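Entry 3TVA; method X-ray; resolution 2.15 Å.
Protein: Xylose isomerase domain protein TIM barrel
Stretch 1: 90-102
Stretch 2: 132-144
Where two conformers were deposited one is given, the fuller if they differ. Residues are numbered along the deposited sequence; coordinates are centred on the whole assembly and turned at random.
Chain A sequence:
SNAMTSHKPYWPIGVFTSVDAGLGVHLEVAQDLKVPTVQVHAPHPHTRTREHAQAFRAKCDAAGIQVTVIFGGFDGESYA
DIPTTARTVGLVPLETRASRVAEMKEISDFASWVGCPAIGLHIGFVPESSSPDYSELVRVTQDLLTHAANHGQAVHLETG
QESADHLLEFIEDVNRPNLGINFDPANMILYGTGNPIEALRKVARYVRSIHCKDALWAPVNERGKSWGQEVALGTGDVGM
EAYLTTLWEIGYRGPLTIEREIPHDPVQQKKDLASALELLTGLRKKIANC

Stretch 1 (90-102) GLVPLETRASRVA
Stretch 2, residues 132-144: PDYSELVRVTQDL

Stretch 1 runs as loop from G90 (phi/psi 89/-161) through L91 (-87/-13), V92 (-63/-48) and P93 (-57/136), and is helical over 97-102; stretch 2 is a helix through L144. The two helix axes run nearly parallel, 22° apart (signed crossing angle -22°), and approach to 11.2 Å. CA atoms pair V92 with L137 at 6.9 Å and V101 with L144 at 7.2 Å, which fixes the register. Together the stretches bury 474 Å².

D133 (chi1 t, chi2 54°) points toward stretch 1 and forms a two-pronged salt bridge with R97: NH1 of R97 donates to OD1 of D133 at 2.9 Å (153°), and NH2 of R97 to OD2 of D133 at 2.7 Å (162°). OD2 lies near the guanidinium plane, so the carboxylate meets its edge. R97 (t, t, m, chi4 173°) is also held by its own loop, NE donating to L91 O at 2.8 Å and NH2 to V92 O at 2.7 Å; all three nitrogens thus have acceptors.

E136 (t, chi2 92°) brings CG to 3.6 Å from R97 NH1, while its OE1 accepts from R139 NH1 at 2.7 Å in a salt bridge within the helix.

L137 (t, p) leaves its backbone sideways, but its end comes nearer: CD2 lies 3.8 Å from V92 CG2 (V92 chi1 t), and CD1 lies 4.3 Å from L91 CB (L91 m, t).

V140 (m) points toward stretch 1, its CG1 4.3 Å from R97 CD. With D133, E136 and L137 it forms the hole that receives the R97 side chain. CB of V140 packs 4.2 Å from CG2 of V101 (t).

T141 (m) turns back to its own helix, OG1 donating to L137 O at 2.8 Å. Finally, D143 (t) places OD2 4.3 Å from V101 CG1.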

# COMPACT_ATOMS: atom_id res chain seq x y z
N GLY A 90 8.22 10.01 1.17
CA GLY A 90 8.01 9.48 2.51
C GLY A 90 8.37 10.44 3.63
O GLY A 90 8.46 11.65 3.42
N LEU A 91 8.56 9.89 4.83
CA LEU A 91 8.90 10.68 6.01
C LEU A 91 10.40 10.88 6.10
O LEU A 91 10.88 11.72 6.86
CB LEU A 91 8.41 9.97 7.28
CG LEU A 91 6.91 9.67 7.35
CD1 LEU A 91 6.55 9.13 8.74
CD2 LEU A 91 6.09 10.94 7.02
N VAL A 92 11.13 10.12 5.31
CA VAL A 92 12.60 10.14 5.39
C VAL A 92 13.27 11.49 5.04
O VAL A 92 14.12 11.97 5.80
CB VAL A 92 13.22 8.93 4.63
CG1 VAL A 92 14.71 9.13 4.38
CG2 VAL A 92 12.98 7.64 5.42
N PRO A 93 12.90 12.12 3.89
CA PRO A 93 13.52 13.42 3.58
C PRO A 93 13.32 14.47 4.68
O PRO A 93 12.21 14.62 5.22
CB PRO A 93 12.80 13.86 2.29
CG PRO A 93 12.41 12.54 1.64
CD PRO A 93 12.00 11.66 2.82
N LEU A 94 14.38 15.20 5.00
CA LEU A 94 14.38 16.04 6.19
C LEU A 94 13.55 17.31 6.04
O LEU A 94 12.90 17.74 6.98
CB LEU A 94 15.81 16.37 6.59
CG LEU A 94 16.59 15.14 7.07
CD1 LEU A 94 18.06 15.48 7.28
CD2 LEU A 94 15.97 14.62 8.36
N GLU A 95 13.60 17.92 4.86
CA GLU A 95 12.92 19.19 4.62
C GLU A 95 11.40 19.07 4.86
O GLU A 95 10.78 19.92 5.51
CB GLU A 95 13.19 19.68 3.20
CG GLU A 95 12.43 20.93 2.82
CD GLU A 95 12.57 21.27 1.33
OE1 GLU A 95 13.07 20.42 0.55
OE2 GLU A 95 12.18 22.39 0.94
N THR A 96 10.83 18.00 4.34
CA THR A 96 9.37 17.83 4.37
C THR A 96 8.88 16.96 5.55
O THR A 96 7.69 16.72 5.69
CB THR A 96 8.89 17.25 3.03
OG1 THR A 96 9.66 16.09 2.72
CG2 THR A 96 9.07 18.29 1.90
N ARG A 97 9.81 16.50 6.39
CA ARG A 97 9.44 15.52 7.40
C ARG A 97 8.36 16.00 8.39
O ARG A 97 7.37 15.30 8.60
CB ARG A 97 10.67 15.02 8.18
CG ARG A 97 10.31 14.00 9.29
CD ARG A 97 11.55 13.44 9.98
NE ARG A 97 12.35 12.63 9.06
CZ ARG A 97 13.55 12.14 9.36
NH1 ARG A 97 14.07 12.36 10.56
NH2 ARG A 97 14.22 11.43 8.46
N ALA A 98 8.56 17.17 9.01
CA ALA A 98 7.57 17.66 9.98
C ALA A 98 6.19 17.80 9.32
O ALA A 98 5.17 17.46 9.92
CB ALA A 98 8.00 18.95 10.58
N SER A 99 6.17 18.30 8.09
CA SER A 99 4.92 18.52 7.37
C SER A 99 4.21 17.20 7.04
O SER A 99 2.98 17.11 7.10
CB SER A 99 5.16 19.32 6.09
OG SER A 99 3.94 19.51 5.39
N ARG A 100 4.97 16.18 6.67
CA ARG A 100 4.36 14.91 6.30
C ARG A 100 3.92 14.11 7.51
O ARG A 100 2.92 13.40 7.46
CB ARG A 100 5.30 14.13 5.38
CG ARG A 100 5.48 14.85 4.04
CD ARG A 100 6.40 14.11 3.09
NE ARG A 100 6.59 14.85 1.84
CZ ARG A 100 7.46 14.49 0.90
NH1 ARG A 100 8.23 13.42 1.07
NH2 ARG A 100 7.57 15.22 -0.21
N VAL A 101 4.67 14.23 8.61
CA VAL A 101 4.24 13.63 9.86
C VAL A 101 2.88 14.22 10.29
O VAL A 101 1.96 13.48 10.65
CB VAL A 101 5.30 13.84 10.96
CG1 VAL A 101 4.76 13.45 12.36
CG2 VAL A 101 6.54 13.05 10.62
N ALA A 102 2.77 15.55 10.26
CA ALA A 102 1.52 16.23 10.60
C ALA A 102 0.38 15.85 9.64
O ALA A 102 -0.77 15.65 10.05
CB ALA A 102 1.70 17.78 10.64
N PRO A 132 22.88 8.14 12.00
CA PRO A 132 22.25 8.99 13.02
C PRO A 132 20.78 9.36 12.68
O PRO A 132 19.97 9.58 13.60
CB PRO A 132 23.16 10.22 13.07
CG PRO A 132 23.95 10.20 11.79
CD PRO A 132 24.08 8.76 11.40
N ASP A 133 20.42 9.42 11.40
CA ASP A 133 19.01 9.72 11.12
C ASP A 133 18.09 8.51 11.32
O ASP A 133 16.88 8.67 11.40
CB ASP A 133 18.78 10.34 9.74
CG ASP A 133 17.33 10.78 9.54
OD1 ASP A 133 16.82 11.55 10.37
OD2 ASP A 133 16.70 10.32 8.57
N TYR A 134 18.64 7.31 11.47
CA TYR A 134 17.80 6.13 11.72
C TYR A 134 16.98 6.21 12.96
O TYR A 134 15.77 6.06 12.90
CB TYR A 134 18.64 4.88 11.84
CG TYR A 134 17.90 3.57 11.95
CD1 TYR A 134 17.67 2.99 13.17
CD2 TYR A 134 17.47 2.92 10.84
CE1 TYR A 134 17.04 1.81 13.26
CE2 TYR A 134 16.85 1.76 10.92
CZ TYR A 134 16.63 1.21 12.14
OH TYR A 134 16.01 0.04 12.20
N SER A 135 17.68 6.66 13.99
CA SER A 135 17.02 6.78 15.24
C SER A 135 15.93 7.82 15.28
O SER A 135 14.90 7.59 15.79
CB SER A 135 18.04 6.87 16.36
OG SER A 135 18.97 5.79 16.26
N GLU A 136 16.14 8.93 14.62
CA GLU A 136 15.14 9.99 14.48
C GLU A 136 13.91 9.48 13.71
O GLU A 136 12.77 9.83 14.02
CB GLU A 136 15.77 11.20 13.77
CG GLU A 136 15.07 12.52 14.02
CD GLU A 136 15.65 13.32 15.20
OE1 GLU A 136 16.61 12.85 15.85
OE2 GLU A 136 15.11 14.42 15.49
N LEU A 137 14.13 8.64 12.70
CA LEU A 137 13.03 8.06 11.93
C LEU A 137 12.21 7.09 12.79
O LEU A 137 10.97 7.09 12.74
CB LEU A 137 13.56 7.35 10.68
CG LEU A 137 12.45 6.67 9.86
CD1 LEU A 137 11.51 7.73 9.27
CD2 LEU A 137 13.00 5.76 8.75
N VAL A 138 12.89 6.25 13.57
CA VAL A 138 12.21 5.43 14.57
C VAL A 138 11.32 6.27 15.50
O VAL A 138 10.17 5.91 15.76
CB VAL A 138 13.22 4.57 15.40
CG1 VAL A 138 12.52 3.83 16.57
CG2 VAL A 138 13.92 3.57 14.51
N ARG A 139 11.83 7.41 15.94
CA ARG A 139 11.11 8.23 16.89
C ARG A 139 9.83 8.89 16.32
O ARG A 139 8.83 9.01 17.03
CB ARG A 139 12.08 9.22 17.53
CG ARG A 139 13.32 8.48 18.10
CD ARG A 139 14.13 9.32 19.07
NE ARG A 139 15.50 9.54 18.60
CZ ARG A 139 15.87 10.62 17.93
NH1 ARG A 139 17.12 10.76 17.53
NH2 ARG A 139 14.98 11.55 17.67
N VAL A 140 9.86 9.30 15.05
CA VAL A 140 8.66 9.86 14.42
C VAL A 140 7.67 8.77 14.09
O VAL A 140 6.47 9.01 14.13
CB VAL A 140 8.92 10.77 13.16
CG1 VAL A 140 9.68 12.01 13.54
CG2 VAL A 140 9.61 10.02 12.04
N THR A 141 8.17 7.57 13.77
CA THR A 141 7.29 6.44 13.48
C THR A 141 6.51 6.04 14.73
O THR A 141 5.29 5.86 14.67
CB THR A 141 8.07 5.23 12.86
OG1 THR A 141 8.78 5.68 11.70
CG2 THR A 141 7.12 4.10 12.43
N GLN A 142 7.21 5.94 15.86
CA GLN A 142 6.59 5.66 17.16
C GLN A 142 5.55 6.72 17.51
O GLN A 142 4.44 6.42 17.99
CB GLN A 142 7.67 5.55 18.25
CG GLN A 142 8.51 4.29 18.08
CD GLN A 142 9.69 4.19 19.04
OE1 GLN A 142 10.29 5.20 19.42
NE2 GLN A 142 10.04 2.96 19.42
N ASP A 143 5.89 7.97 17.23
CA ASP A 143 4.99 9.08 17.47
C ASP A 143 3.71 8.97 16.64
O ASP A 143 2.60 9.16 17.15
CB ASP A 143 5.73 10.39 17.16
CG ASP A 143 4.88 11.61 17.39
OD1 ASP A 143 4.24 11.71 18.46
OD2 ASP A 143 4.86 12.49 16.50
N LEU A 144 3.85 8.65 15.36
CA LEU A 144 2.67 8.43 14.52
C LEU A 144 1.86 7.22 15.00
O LEU A 144 0.62 7.23 14.97
CB LEU A 144 3.10 8.24 13.06
CG LEU A 144 2.01 7.88 12.04
CD1 LEU A 144 0.88 8.94 11.99
CD2 LEU A 144 2.66 7.69 10.67